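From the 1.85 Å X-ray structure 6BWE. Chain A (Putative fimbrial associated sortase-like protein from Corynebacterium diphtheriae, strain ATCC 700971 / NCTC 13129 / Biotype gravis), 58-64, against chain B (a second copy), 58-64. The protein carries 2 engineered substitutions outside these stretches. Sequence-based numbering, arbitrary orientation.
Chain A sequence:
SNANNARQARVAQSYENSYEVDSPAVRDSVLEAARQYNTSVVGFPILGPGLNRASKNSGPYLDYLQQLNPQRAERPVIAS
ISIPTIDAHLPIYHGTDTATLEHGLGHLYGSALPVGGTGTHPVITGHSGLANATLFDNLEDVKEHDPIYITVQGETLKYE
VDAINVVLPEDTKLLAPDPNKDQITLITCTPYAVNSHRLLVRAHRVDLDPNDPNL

Chain A, residues 58-64: SGPYLDY
Chain B (58-64) SGPYLDY

Two copies of one short segment pack as nearly antiparallel helices. Ser58(A) and Ser58(B) each precede a helix that begins at Gly59(A) or Gly59(B) and continues past Tyr64(A) or Tyr64(B). The N-to-C directions differ by 160°, and the axes approach to 8.4 Å. Pro60(A) CA lies 4.5 Å from Pro60(B) CA. Gly59(A) lies beside Asp63(B), and Asp63(A) beside Gly59(B). The contact buries 240 Å² in total.

Ser58(B) is the N-cap, with phi/psi -65/151 and chi1 p (74°). Its OG accepts from Tyr61(B) N at 3.2 Å, and Leu62(B) N donates to Ser58(B) O at 2.9 Å. It makes no contact with the chain A stretch.

Gly59(B) starts the helix at -52/-52. Its CA is 3.7 Å from Asp63(A) OD1. An ideal CB on Gly59(B) would sit 2.2 Å from Asp63(A) OD1, a clash, so glycine fits. Water 2 accepts from Gly59(B) N at 2.9 Å and donates to Asp63(A) OD2 at 2.8 Å. The first turn leaves this amide free for the water.

Pro60(B) is buried, with a C-gamma exo ring and phi/psi -64/-35. Its CB meets Pro60(A) CB at 4.0 Å, an apolar contact. Its CD lies 3.5 Å from Asp63(A) OD2. Proline suits the first turn, where no amide hydrogen is needed.

Tyr61(B), chi1 t (-159°) and chi2 82°, points away. Leu62(B), chi1 m and chi2 t, is exposed and makes no contact with the chain A stretch.

Asp63(B), phi/psi -68/-44, points toward chain A with chi1 t (-167°) and chi2 68°. Its CG is 3.8 Å from Gly59(A) CA, and its OD2 is 3.5 Å from Pro60(A) CD. Water 1 donates to Asp63(B) OD2 at 2.7 Å and accepts from Gly59(A) N at 2.9 Å. No direct hydrogen bond crosses; the polar links are these two waters.

The CA-to-CB bond of Tyr64(B) points sideways, with chi1 t (172°) and chi2 68°, and it makes no contact with the chain A stretch. Its N donates to Pro60(B) O at 3.0 Å.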

ATOM      1  N   SER A  58      -2.068  13.523   5.827  1.00 30.34           N
ATOM      2  CA  SER A  58      -2.045  13.219   4.392  1.00 28.42           C
ATOM      3  C   SER A  58      -3.460  13.021   3.841  1.00 27.43           C
ATOM      4  O   SER A  58      -4.367  12.561   4.569  1.00 27.43           O
ATOM      5  CB  SER A  58      -1.145  11.999   4.139  1.00 27.93           C
ATOM      6  OG  SER A  58      -1.770  10.796   4.538  1.00 26.10           O
ATOM      7  N   GLY A  59      -3.667  13.340   2.570  1.00 24.91           N
ATOM      8  CA  GLY A  59      -4.938  13.093   1.920  1.00 24.99           C
ATOM      9  C   GLY A  59      -5.452  11.668   2.097  1.00 23.99           C
ATOM     10  O   GLY A  59      -6.600  11.469   2.438  1.00 22.84           O
ATOM     11  N   PRO A  60      -4.610  10.662   1.821  1.00 23.74           N
ATOM     12  CA  PRO A  60      -5.121   9.282   1.948  1.00 23.22           C
ATOM     13  C   PRO A  60      -5.494   8.900   3.364  1.00 22.33           C
ATOM     14  O   PRO A  60      -6.474   8.167   3.529  1.00 21.08           O
ATOM     15  CB  PRO A  60      -3.947   8.428   1.453  1.00 22.93           C
ATOM     16  CG  PRO A  60      -3.281   9.327   0.438  1.00 23.61           C
ATOM     17  CD  PRO A  60      -3.339  10.687   1.071  1.00 24.01           C
ATOM     18  N   TYR A  61      -4.717   9.348   4.358  1.00 22.19           N
ATOM     19  CA  TYR A  61      -5.043   8.996   5.740  1.00 22.61           C
ATOM     20  C   TYR A  61      -6.353   9.680   6.181  1.00 22.62           C
ATOM     21  O   TYR A  61      -7.209   9.063   6.813  1.00 21.71           O
ATOM     22  CB  TYR A  61      -3.899   9.258   6.724  1.00 22.95           C
ATOM     23  CG  TYR A  61      -4.058   8.452   7.983  1.00 23.55           C
ATOM     24  CD1 TYR A  61      -4.778   8.958   9.080  1.00 23.65           C
ATOM     25  CD2 TYR A  61      -3.534   7.167   8.090  1.00 23.73           C
ATOM     26  CE1 TYR A  61      -4.941   8.229  10.229  1.00 24.04           C
ATOM     27  CE2 TYR A  61      -3.691   6.434   9.258  1.00 24.76           C
ATOM     28  CZ  TYR A  61      -4.405   6.973  10.318  1.00 24.80           C
ATOM     29  OH  TYR A  61      -4.550   6.264  11.494  1.00 25.27           O
ATOM     30  N   LEU A  62      -6.531  10.920   5.753  1.00 23.69           N
ATOM     31  CA  LEU A  62      -7.775  11.661   6.023  1.00 24.58           C
ATOM     32  C   LEU A  62      -8.979  10.976   5.393  1.00 24.11           C
ATOM     33  O   LEU A  62     -10.051  10.903   6.011  1.00 23.61           O
ATOM     34  CB  LEU A  62      -7.693  13.106   5.506  1.00 25.84           C
ATOM     35  CG  LEU A  62      -6.761  13.961   6.343  1.00 27.24           C
ATOM     36  CD1 LEU A  62      -6.541  15.304   5.643  1.00 28.33           C
ATOM     37  CD2 LEU A  62      -7.288  14.104   7.790  1.00 28.09           C
ATOM     38  N   ASP A  63      -8.812  10.481   4.168  1.00 23.22           N
ATOM     39  CA  ASP A  63      -9.881   9.739   3.524  1.00 23.27           C
ATOM     40  C   ASP A  63     -10.204   8.425   4.225  1.00 21.36           C
ATOM     41  O   ASP A  63     -11.379   8.102   4.433  1.00 20.59           O
ATOM     42  CB  ASP A  63      -9.567   9.473   2.059  1.00 24.73           C
ATOM     43  CG  ASP A  63     -10.767   8.987   1.309  1.00 26.09           C
ATOM     44  OD1 ASP A  63     -11.665   9.823   0.987  1.00 27.90           O
ATOM     45  OD2 ASP A  63     -10.845   7.769   1.051  1.00 25.93           O
ATOM     46  N   TYR A  64      -9.160   7.705   4.618  1.00 20.21           N
ATOM     47  CA  TYR A  64      -9.295   6.518   5.468  1.00 19.62           C
ATOM     48  C   TYR A  64     -10.183   6.757   6.696  1.00 19.94           C
ATOM     49  O   TYR A  64     -11.093   5.992   6.975  1.00 19.03           O
ATOM     50  CB  TYR A  64      -7.918   6.072   5.898  1.00 19.42           C
ATOM     51  CG  TYR A  64      -7.827   5.009   6.915  1.00 18.69           C
ATOM     52  CD1 TYR A  64      -8.214   3.689   6.627  1.00 18.90           C
ATOM     53  CD2 TYR A  64      -7.217   5.267   8.140  1.00 19.13           C
ATOM     54  CE1 TYR A  64      -8.026   2.689   7.579  1.00 18.99           C
ATOM     55  CE2 TYR A  64      -7.025   4.303   9.079  1.00 18.66           C
ATOM     56  CZ  TYR A  64      -7.465   3.023   8.829  1.00 18.60           C
ATOM     57  OH  TYR A  64      -7.229   2.057   9.792  1.00 19.28           O
TER
ATOM     58  N   SER B  58     -11.484   6.952  -6.186  1.00 28.13           N
ATOM     59  CA  SER B  58     -11.240   6.800  -4.732  1.00 26.63           C
ATOM     60  C   SER B  58     -10.537   8.058  -4.208  1.00 26.19           C
ATOM     61  O   SER B  58      -9.802   8.766  -4.963  1.00 26.46           O
ATOM     62  CB  SER B  58     -10.415   5.558  -4.422  1.00 25.42           C
ATOM     63  OG  SER B  58      -9.062   5.775  -4.798  1.00 24.44           O
ATOM     64  N   GLY B  59     -10.764   8.377  -2.943  1.00 24.05           N
ATOM     65  CA  GLY B  59     -10.062   9.483  -2.314  1.00 23.70           C
ATOM     66  C   GLY B  59      -8.543   9.431  -2.455  1.00 22.94           C
ATOM     67  O   GLY B  59      -7.927  10.418  -2.912  1.00 25.15           O
ATOM     68  N   PRO B  60      -7.923   8.302  -2.096  1.00 22.41           N
ATOM     69  CA  PRO B  60      -6.449   8.284  -2.201  1.00 22.24           C
ATOM     70  C   PRO B  60      -5.916   8.432  -3.620  1.00 22.02           C
ATOM     71  O   PRO B  60      -4.881   9.077  -3.804  1.00 21.02           O
ATOM     72  CB  PRO B  60      -6.069   6.938  -1.615  1.00 21.97           C
ATOM     73  CG  PRO B  60      -7.182   6.647  -0.633  1.00 21.88           C
ATOM     74  CD  PRO B  60      -8.421   7.134  -1.330  1.00 21.94           C
ATOM     75  N   TYR B  61      -6.620   7.862  -4.609  1.00 22.31           N
ATOM     76  CA  TYR B  61      -6.158   7.946  -5.988  1.00 22.44           C
ATOM     77  C   TYR B  61      -6.329   9.362  -6.487  1.00 23.31           C
ATOM     78  O   TYR B  61      -5.437   9.897  -7.136  1.00 22.84           O
ATOM     79  CB  TYR B  61      -6.837   6.932  -6.914  1.00 22.96           C
ATOM     80  CG  TYR B  61      -6.023   6.677  -8.177  1.00 22.83           C
ATOM     81  CD1 TYR B  61      -4.973   5.791  -8.169  1.00 22.80           C
ATOM     82  CD2 TYR B  61      -6.268   7.388  -9.365  1.00 23.35           C
ATOM     83  CE1 TYR B  61      -4.193   5.593  -9.284  1.00 23.35           C
ATOM     84  CE2 TYR B  61      -5.505   7.179 -10.512  1.00 23.71           C
ATOM     85  CZ  TYR B  61      -4.466   6.285 -10.470  1.00 23.44           C
ATOM     86  OH  TYR B  61      -3.673   6.052 -11.601  1.00 25.80           O
ATOM     87  N   LEU B  62      -7.464   9.981  -6.170  1.00 23.72           N
ATOM     88  CA  LEU B  62      -7.652  11.397  -6.476  1.00 25.48           C
ATOM     89  C   LEU B  62      -6.577  12.285  -5.852  1.00 25.58           C
ATOM     90  O   LEU B  62      -6.107  13.245  -6.493  1.00 26.09           O
ATOM     91  CB  LEU B  62      -9.021  11.866  -6.016  1.00 27.24           C
ATOM     92  CG  LEU B  62     -10.236  11.273  -6.735  1.00 28.50           C
ATOM     93  CD1 LEU B  62     -11.495  11.731  -6.003  1.00 30.42           C
ATOM     94  CD2 LEU B  62     -10.270  11.693  -8.185  1.00 30.47           C
ATOM     95  N   ASP B  63      -6.173  11.984  -4.618  1.00 25.06           N
ATOM     96  CA  ASP B  63      -5.148  12.815  -3.954  1.00 25.36           C
ATOM     97  C   ASP B  63      -3.785  12.659  -4.665  1.00 23.31           C
ATOM     98  O   ASP B  63      -3.037  13.641  -4.885  1.00 22.75           O
ATOM     99  CB  ASP B  63      -4.975  12.438  -2.488  1.00 26.27           C
ATOM    100  CG  ASP B  63      -4.174  13.456  -1.734  1.00 28.78           C
ATOM    101  OD1 ASP B  63      -4.673  14.585  -1.538  1.00 31.39           O
ATOM    102  OD2 ASP B  63      -3.016  13.169  -1.355  1.00 30.10           O
ATOM    103  N   TYR B  64      -3.484  11.414  -4.975  1.00 22.59           N
ATOM    104  CA  TYR B  64      -2.324  11.045  -5.826  1.00 22.13           C
ATOM    105  C   TYR B  64      -2.221  11.872  -7.117  1.00 21.83           C
ATOM    106  O   TYR B  64      -1.174  12.501  -7.401  1.00 21.37           O
ATOM    107  CB  TYR B  64      -2.442   9.566  -6.157  1.00 21.92           C
ATOM    108  CG  TYR B  64      -1.446   9.017  -7.186  1.00 21.43           C
ATOM    109  CD1 TYR B  64      -0.080   8.927  -6.896  1.00 22.32           C
ATOM    110  CD2 TYR B  64      -1.895   8.488  -8.395  1.00 21.87           C
ATOM    111  CE1 TYR B  64       0.819   8.354  -7.806  1.00 22.34           C
ATOM    112  CE2 TYR B  64      -1.001   7.925  -9.319  1.00 21.50           C
ATOM    113  CZ  TYR B  64       0.329   7.832  -9.003  1.00 21.90           C
ATOM    114  OH  TYR B  64       1.212   7.275  -9.924  1.00 21.30           O
TER
HETATM  115  O   HOH W   1      -1.449  13.780   0.764  1.00 30.18           O
HETATM  116  O   HOH W   2     -12.016   6.557  -1.134  1.00 23.93           O